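Local coordinates for BWI-1=PROTEASE inhibitor/trypsin inhibitor (Fagopyrum esculentum, PDB 3RDY), which inhibits trypsin, and probably related serine proteases, as a buckwheat inhibitor of the potato type I kind, at residues A[47-52]-A[71-76]; A[51-56]-A[61-66]. All coordinates share one frame; numbering follows the deposited sequence.

Interaction 1 of 2, residues A[47-52]-A[71-76]; sequences LPEGSA and VVVDTP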
loop_
_atom_site.group_PDB
_atom_site.type_symbol
_atom_site.label_atom_id
_atom_site.label_comp_id
_atom_site.label_asym_id
_atom_site.label_seq_id
_atom_site.Cartn_x
_atom_site.Cartn_y
_atom_site.Cartn_z
ATOM N N LEU A 47 -4.990 -5.426 2.926
ATOM C CA LEU A 47 -5.717 -5.740 4.164
ATOM C C LEU A 47 -6.991 -4.930 4.214
ATOM O O LEU A 47 -7.047 -3.834 3.668
ATOM C CB LEU A 47 -4.924 -5.286 5.410
ATOM C CG LEU A 47 -3.567 -5.811 5.833
ATOM C CD1 LEU A 47 -3.253 -5.258 7.201
ATOM C CD2 LEU A 47 -3.577 -7.331 5.848
ATOM N N PRO A 48 -8.005 -5.418 4.945
ATOM C CA PRO A 48 -9.191 -4.572 5.139
ATOM C C PRO A 48 -8.893 -3.257 5.859
ATOM O O PRO A 48 -8.106 -3.226 6.800
ATOM C CB PRO A 48 -10.110 -5.455 5.993
ATOM C CG PRO A 48 -9.704 -6.859 5.613
ATOM C CD PRO A 48 -8.208 -6.788 5.453
ATOM N N GLU A 49 -9.517 -2.174 5.389
ATOM C CA GLU A 49 -9.528 -0.896 6.099
ATOM C C GLU A 49 -9.728 -1.116 7.600
ATOM O O GLU A 49 -10.579 -1.894 8.011
ATOM C CB GLU A 49 -10.666 -0.048 5.550
ATOM C CG GLU A 49 -10.624 1.412 5.970
ATOM C CD GLU A 49 -11.923 2.140 5.573
ATOM O OE1 GLU A 49 -12.886 1.463 5.121
ATOM O OE2 GLU A 49 -11.973 3.379 5.717
ATOM N N GLY A 50 -8.933 -0.446 8.417
ATOM C CA GLY A 50 -9.122 -0.542 9.851
ATOM C C GLY A 50 -8.347 -1.663 10.515
ATOM O O GLY A 50 -8.342 -1.728 11.737
ATOM N N SER A 51 -7.705 -2.538 9.731
ATOM C CA SER A 51 -6.951 -3.683 10.276
ATOM C C SER A 51 -5.769 -3.182 11.104
ATOM O O SER A 51 -5.044 -2.282 10.668
ATOM C CB SER A 51 -6.435 -4.599 9.154
ATOM O OG SER A 51 -7.495 -5.223 8.450
ATOM N N ALA A 52 -5.594 -3.752 12.304
ATOM C CA ALA A 52 -4.469 -3.407 13.180
ATOM C C ALA A 52 -3.155 -3.816 12.556
ATOM O O ALA A 52 -3.022 -4.940 12.076
ATOM C CB ALA A 52 -4.620 -4.098 14.540
ATOM N N VAL A 71 -11.693 -2.467 -2.781
ATOM C CA VAL A 71 -11.129 -1.280 -3.415
ATOM C C VAL A 71 -10.310 -0.448 -2.420
ATOM O O VAL A 71 -10.725 -0.243 -1.270
ATOM C CB VAL A 71 -12.226 -0.431 -4.058
ATOM C CG1 VAL A 71 -11.658 0.926 -4.547
ATOM C CG2 VAL A 71 -12.890 -1.239 -5.231
ATOM N N VAL A 72 -9.171 0.062 -2.879
ATOM C CA VAL A 72 -8.292 0.871 -2.019
ATOM C C VAL A 72 -8.996 2.132 -1.504
ATOM O O VAL A 72 -9.530 2.926 -2.285
ATOM C CB VAL A 72 -6.996 1.274 -2.766
ATOM C CG1 VAL A 72 -6.090 2.123 -1.876
ATOM C CG2 VAL A 72 -6.261 0.024 -3.291
ATOM N N VAL A 73 -8.991 2.319 -0.181
ATOM C CA VAL A 73 -9.662 3.487 0.392
ATOM C C VAL A 73 -8.743 4.428 1.146
ATOM O O VAL A 73 -9.140 5.558 1.421
ATOM C CB VAL A 73 -10.804 3.091 1.366
ATOM C CG1 VAL A 73 -11.978 2.555 0.592
ATOM C CG2 VAL A 73 -10.295 2.104 2.391
ATOM N N ASP A 74 -7.552 3.962 1.530
ATOM C CA ASP A 74 -6.535 4.834 2.124
ATOM C C ASP A 74 -5.355 4.952 1.173
ATOM O O ASP A 74 -5.034 3.998 0.467
ATOM C CB ASP A 74 -6.015 4.258 3.446
ATOM C CG ASP A 74 -7.090 4.176 4.503
ATOM O OD1 ASP A 74 -7.062 3.247 5.336
ATOM O OD2 ASP A 74 -7.965 5.049 4.496
ATOM N N THR A 75 -4.693 6.103 1.178
ATOM C CA THR A 75 -3.497 6.288 0.348
ATOM C C THR A 75 -2.391 5.317 0.759
ATOM O O THR A 75 -1.902 5.388 1.899
ATOM C CB THR A 75 -2.932 7.715 0.478
ATOM O OG1 THR A 75 -3.916 8.656 0.028
ATOM C CG2 THR A 75 -1.658 7.849 -0.401
ATOM N N PRO A 76 -1.976 4.408 -0.156
ATOM C CA PRO A 76 -0.870 3.518 0.231
ATOM C C PRO A 76 0.440 4.318 0.352
ATOM O O PRO A 76 0.730 5.173 -0.498
ATOM C CB PRO A 76 -0.802 2.495 -0.922
ATOM C CG PRO A 76 -2.178 2.560 -1.582
ATOM C CD PRO A 76 -2.590 4.018 -1.443
HETATM O O HOH W 1 -9.765 4.930 6.284
HETATM O O HOH W 2 -7.028 1.561 7.775
#
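Glu49 lays its side chain across Val73 at about a right angle, and CG2 of Val73 takes nearly all of the contact: it lies 3.7 Å from Glu49 CG and 3.6 Å from Glu49 CD. With Glu49 CG anti to the backbone N (chi1 -167°) and the chain extended beyond it, the methylene groups and the base of the carboxylate pass over this one methyl. Asp74 enters more loosely, its OD1 4.1 Å from Glu49 CG. Glu49 sits in a type II turn from Pro48 to Ser51, at the end of strand 43-48, where the chain enters the loop that carries the protease-binding site in potato type I inhibitors. Pro48 O accepts from Ser51 N and, at 2.7 Å, from Ser51 OG; Gly50 has the positive phi of the third turn position. The two carboxylates, their planes 72° apart, bring Glu49 OE2 within 4.5 Å of Asp74 OD2. One water donates to both of these oxygens and probably eases the like charges. A second water accepts from Gly50 N and donates to Asp74 OD1, with 3.0 Å from the water oxygen to OD1, tying turn to C-terminal segment. Asp74 also packs on Phe65 of strand 61-66.

Interaction 2 of 2, residues A[51-56]-A[61-66]; sequences SAVPRD and RVWVFV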
loop_
_atom_site.group_PDB
_atom_site.type_symbol
_atom_site.label_atom_id
_atom_site.label_comp_id
_atom_site.label_asym_id
_atom_site.label_seq_id
_atom_site.Cartn_x
_atom_site.Cartn_y
_atom_site.Cartn_z
ATOM N N SER A 51 -7.705 -2.538 9.731
ATOM C CA SER A 51 -6.951 -3.683 10.276
ATOM C C SER A 51 -5.769 -3.182 11.104
ATOM O O SER A 51 -5.044 -2.282 10.668
ATOM C CB SER A 51 -6.435 -4.599 9.154
ATOM O OG SER A 51 -7.495 -5.223 8.450
ATOM N N ALA A 52 -5.594 -3.752 12.304
ATOM C CA ALA A 52 -4.469 -3.407 13.180
ATOM C C ALA A 52 -3.155 -3.816 12.556
ATOM O O ALA A 52 -3.022 -4.940 12.076
ATOM C CB ALA A 52 -4.620 -4.098 14.540
ATOM N N VAL A 53 -2.181 -2.909 12.585
ATOM C CA VAL A 53 -0.840 -3.181 12.064
ATOM C C VAL A 53 0.213 -2.852 13.128
ATOM O O VAL A 53 -0.029 -2.030 14.011
ATOM C CB VAL A 53 -0.553 -2.365 10.765
ATOM C CG1 VAL A 53 -1.510 -2.796 9.646
ATOM C CG2 VAL A 53 -0.648 -0.857 11.025
ATOM N N PRO A 54 1.400 -3.481 13.041
ATOM C CA PRO A 54 2.472 -3.152 13.998
ATOM C C PRO A 54 2.904 -1.701 13.893
ATOM O O PRO A 54 2.865 -1.089 12.813
ATOM C CB PRO A 54 3.628 -4.097 13.605
ATOM C CG PRO A 54 3.100 -5.037 12.610
ATOM C CD PRO A 54 1.811 -4.481 12.040
ATOM N N ARG A 55 3.300 -1.129 15.020
ATOM C CA ARG A 55 3.681 0.259 15.055
ATOM C C ARG A 55 5.194 0.442 14.839
ATOM O O ARG A 55 5.828 1.179 15.566
ATOM C CB ARG A 55 3.246 0.889 16.389
ATOM C CG ARG A 55 1.724 1.005 16.569
ATOM C CD ARG A 55 1.351 1.613 17.937
ATOM N N ASP A 56 5.779 -0.277 13.887
ATOM C CA ASP A 56 7.171 -0.014 13.498
ATOM C C ASP A 56 7.241 0.674 12.142
ATOM O O ASP A 56 6.229 0.802 11.452
ATOM C CB ASP A 56 8.071 -1.275 13.577
ATOM C CG ASP A 56 7.513 -2.492 12.809
ATOM O OD1 ASP A 56 7.925 -3.628 13.125
ATOM O OD2 ASP A 56 6.679 -2.347 11.886
ATOM N N ARG A 61 7.802 -1.909 2.999
ATOM C CA ARG A 61 6.442 -2.389 3.274
ATOM C C ARG A 61 5.446 -1.296 2.915
ATOM O O ARG A 61 5.647 -0.150 3.276
ATOM C CB ARG A 61 6.319 -2.713 4.759
ATOM C CG ARG A 61 4.875 -3.071 5.226
ATOM C CD ARG A 61 4.834 -3.476 6.706
ATOM N NE ARG A 61 5.119 -2.319 7.559
ATOM C CZ ARG A 61 5.471 -2.379 8.839
ATOM N NH1 ARG A 61 5.717 -1.256 9.503
ATOM N NH2 ARG A 61 5.528 -3.545 9.477
ATOM N N VAL A 62 4.366 -1.673 2.237
ATOM C CA VAL A 62 3.301 -0.738 1.897
ATOM C C VAL A 62 1.958 -1.409 2.235
ATOM O O VAL A 62 1.547 -2.361 1.561
ATOM C CB VAL A 62 3.292 -0.358 0.390
ATOM C CG1 VAL A 62 2.085 0.528 0.067
ATOM C CG2 VAL A 62 4.577 0.394 -0.034
ATOM N N TRP A 63 1.293 -0.927 3.274
ATOM C CA TRP A 63 -0.057 -1.419 3.593
ATOM C C TRP A 63 -1.015 -0.885 2.548
ATOM O O TRP A 63 -0.991 0.303 2.223
ATOM C CB TRP A 63 -0.529 -0.927 4.968
ATOM C CG TRP A 63 0.328 -1.349 6.122
ATOM C CD1 TRP A 63 1.048 -0.530 6.950
ATOM C CD2 TRP A 63 0.576 -2.689 6.562
ATOM N NE1 TRP A 63 1.723 -1.282 7.887
ATOM C CE2 TRP A 63 1.444 -2.607 7.678
ATOM C CE3 TRP A 63 0.125 -3.948 6.142
ATOM C CZ2 TRP A 63 1.889 -3.747 8.363
ATOM C CZ3 TRP A 63 0.571 -5.075 6.825
ATOM C CH2 TRP A 63 1.437 -4.958 7.928
ATOM N N VAL A 64 -1.884 -1.753 2.056
ATOM C CA VAL A 64 -2.869 -1.385 1.051
ATOM C C VAL A 64 -4.252 -1.673 1.623
ATOM O O VAL A 64 -4.711 -2.820 1.621
ATOM C CB VAL A 64 -2.599 -2.149 -0.298
ATOM C CG1 VAL A 64 -3.680 -1.863 -1.351
ATOM C CG2 VAL A 64 -1.207 -1.766 -0.855
ATOM N N PHE A 65 -4.889 -0.631 2.156
ATOM C CA PHE A 65 -6.140 -0.808 2.900
ATOM C C PHE A 65 -7.332 -0.703 1.965
ATOM O O PHE A 65 -7.486 0.304 1.260
ATOM C CB PHE A 65 -6.273 0.250 3.973
ATOM C CG PHE A 65 -5.319 0.089 5.108
ATOM C CD1 PHE A 65 -5.435 -0.995 5.975
ATOM C CD2 PHE A 65 -4.304 1.024 5.316
ATOM C CE1 PHE A 65 -4.544 -1.138 7.031
ATOM C CE2 PHE A 65 -3.414 0.881 6.356
ATOM C CZ PHE A 65 -3.541 -0.193 7.213
ATOM N N VAL A 66 -8.189 -1.718 2.000
ATOM C CA VAL A 66 -9.326 -1.785 1.088
ATOM C C VAL A 66 -10.675 -1.833 1.808
ATOM O O VAL A 66 -10.787 -2.309 2.953
ATOM C CB VAL A 66 -9.190 -3.011 0.124
ATOM C CG1 VAL A 66 -7.960 -2.835 -0.815
ATOM C CG2 VAL A 66 -9.083 -4.322 0.928
HETATM O O HOH W 3 3.137 -0.259 10.306
#
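Val53 faces Trp63, and Asp56 faces Arg61, across two segments that run in nearly opposite directions (156° apart) and diverge from 8.0 Å between Ser51 CA and Phe65 CA to 10.5 Å between Asp56 CA and Arg61 CA. CG1 of Val53 stands over the six-membered ring of Trp63, 3.6 Å from its centroid and only 14° off the normal, a CH-pi contact. Chi1 of -64°, which puts CG1 anti to the carbonyl carbon, aims this methyl at the ring. On the other face of the indole lies Arg61 CD, offset toward the rim, so the ring is held between valine and arginine. Pro54 CD adds a contact with Trp63 CZ2 at 3.8 Å, and the same Val53 methyl reaches the edge of Phe65. In potato type I inhibitors such a loop presents the scissile bond to the protease. By family comparison that bond is probably the one between Arg55 and Asp56, which would make Trp63 the P8' residue. Arg61, bent at chi3, brings NH1 and NH2 end-on to a single oxygen, Asp56 OD2, which lies 2.8 Å from NH1 and close to the guanidinium plane; the N-H of NH2 is directed at the syn lone pair of Asp56 OD2, while NH1 meets that oxygen nearly along its C-O bond. NH1 also pairs with the C-terminal carboxylate of Met79. An alanine in place of Arg61 would strip away both nitrogens and is likely to leave the Asp56 carboxylate without its mate, free to swing, and one face of Trp63 less supported. At the rim of the indole, Trp63 NE1 donates to a water 3.0 Å away that in turn donates to Pro54 O, linking strand and loop backbone.

How the interactions relate
From helix 28-38 the chain runs through strand 43-48 into the loop containing 51-56, returns along strand 61-66, passes through 71-76 and ends at Met79, beside Arg61. Interaction 2 closes the shorter circuit, from the loop back to the strand that follows it. Interaction 1 closes the wider one, joining the loop's entrance to the C-terminal segment, so the first circuit lies within the second and the two do not cross. Both start from the same run of chain, sharing Ser51 and Ala52. The end of strand 61-66 bridges the two segments of interaction 1: Val66 O probably accepts from Glu49 N and Phe65 O from Val73 N.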